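PDB 6E20: galectin from Danio rerio, which binds beta-galactoside sugars as a galectin of innate immunity and probably recognises glycans on a viral envelope glycoprotein. Local coordinates for residues P78-Q81 with D82-F85. Sequence-based numbering, arbitrary orientation.
Sequences PFIQ and DKEF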
# COMPACT_ATOMS: atom_id res chain seq x y z
N PRO B 78 3.02 -14.16 18.02
CA PRO B 78 3.93 -14.82 17.08
C PRO B 78 4.64 -13.77 16.22
O PRO B 78 4.62 -13.91 15.01
CB PRO B 78 2.94 -15.66 16.26
CG PRO B 78 1.74 -14.74 16.14
CD PRO B 78 1.69 -13.96 17.44
N PHE B 79 5.18 -12.72 16.84
CA PHE B 79 6.06 -11.74 16.16
C PHE B 79 7.46 -11.86 16.74
O PHE B 79 7.60 -12.14 17.94
CB PHE B 79 5.56 -10.31 16.31
CG PHE B 79 4.15 -10.16 15.81
CD1 PHE B 79 3.89 -10.09 14.45
CD2 PHE B 79 3.09 -10.10 16.69
CE1 PHE B 79 2.60 -9.97 13.98
CE2 PHE B 79 1.79 -9.98 16.22
CZ PHE B 79 1.55 -9.93 14.86
N ILE B 80 8.46 -11.60 15.90
CA ILE B 80 9.88 -11.57 16.33
C ILE B 80 10.56 -10.41 15.64
O ILE B 80 10.35 -10.25 14.41
CB ILE B 80 10.61 -12.88 16.00
CG1 ILE B 80 9.94 -14.10 16.64
CG2 ILE B 80 12.06 -12.77 16.41
CD1 ILE B 80 10.21 -15.39 15.90
N GLN B 81 11.41 -9.71 16.40
CA GLN B 81 12.30 -8.64 15.87
C GLN B 81 13.01 -9.21 14.63
O GLN B 81 13.54 -10.36 14.69
CB GLN B 81 13.27 -8.13 16.94
CG GLN B 81 12.62 -7.40 18.13
CD GLN B 81 12.23 -8.26 19.31
OE1 GLN B 81 11.85 -9.43 19.17
NE2 GLN B 81 12.31 -7.69 20.51
N ASP B 82 12.96 -8.44 13.54
CA ASP B 82 13.64 -8.70 12.24
C ASP B 82 13.10 -9.96 11.53
O ASP B 82 13.80 -10.44 10.64
CB ASP B 82 15.15 -8.86 12.40
CG ASP B 82 15.92 -8.55 11.12
OD1 ASP B 82 15.39 -7.83 10.27
OD2 ASP B 82 17.04 -9.02 10.98
N LYS B 83 11.92 -10.48 11.88
CA LYS B 83 11.36 -11.66 11.18
C LYS B 83 10.11 -11.24 10.44
O LYS B 83 9.25 -10.60 11.08
CB LYS B 83 11.10 -12.80 12.16
CG LYS B 83 12.37 -13.51 12.55
CD LYS B 83 13.09 -14.05 11.31
CE LYS B 83 14.53 -13.63 11.29
NZ LYS B 83 15.17 -13.94 12.59
N GLU B 84 10.02 -11.59 9.15
CA GLU B 84 8.84 -11.27 8.31
C GLU B 84 7.60 -11.92 8.92
O GLU B 84 7.70 -13.04 9.41
CB GLU B 84 8.97 -11.76 6.86
CG GLU B 84 7.71 -11.44 6.05
CD GLU B 84 7.78 -11.74 4.57
OE1 GLU B 84 7.02 -12.60 4.12
OE2 GLU B 84 8.58 -11.11 3.87
N PHE B 85 6.48 -11.20 8.89
CA PHE B 85 5.14 -11.71 9.24
C PHE B 85 4.17 -11.34 8.13
O PHE B 85 4.41 -10.38 7.34
CB PHE B 85 4.65 -11.13 10.57
CG PHE B 85 4.45 -9.64 10.51
CD1 PHE B 85 3.33 -9.09 9.91
CD2 PHE B 85 5.42 -8.79 11.01
CE1 PHE B 85 3.18 -7.71 9.83
CE2 PHE B 85 5.25 -7.41 10.94
CZ PHE B 85 4.14 -6.88 10.34
O HOH W 1 7.40 -11.18 13.18
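F79 and F85 meet across the mouth of a tight turn as a T-shaped pair. The CD1-CE1 edge of the F79 ring is directed at one face of the F85 ring, with the planes at 90° and centroids 5.4 Å apart. The touch is off-centre: CE1 of F79 lies 3.9 Å from CG of F85, over the rim where the ring joins CB. F85 holds its CG between backbone N and carbonyl carbon (chi1 64°), which presents that face to F79.

One backbone hydrogen bond and a water close the loop. I80 to K83 form a type II beta turn, with K83 N donating to I80 O at 3.0 Å. D82 takes the left-handed third position (phi 65°). On the same pair, a water accepts from I80 N at 2.9 Å and donates to K83 O, bridging the two arms.

On the exposed flank, I80 CB and CG2 pack against CG of K83, each at 3.9 Å.

The turn leads into strand 85-91 of the galectin beta-sandwich. D82 OD1 makes a salt bridge with R127 of strand 126-133, F79 rests on the loop residue F49, and the F85 ring lies nearly parallel to that of F30 of strand 30-34, in the opposing sheet.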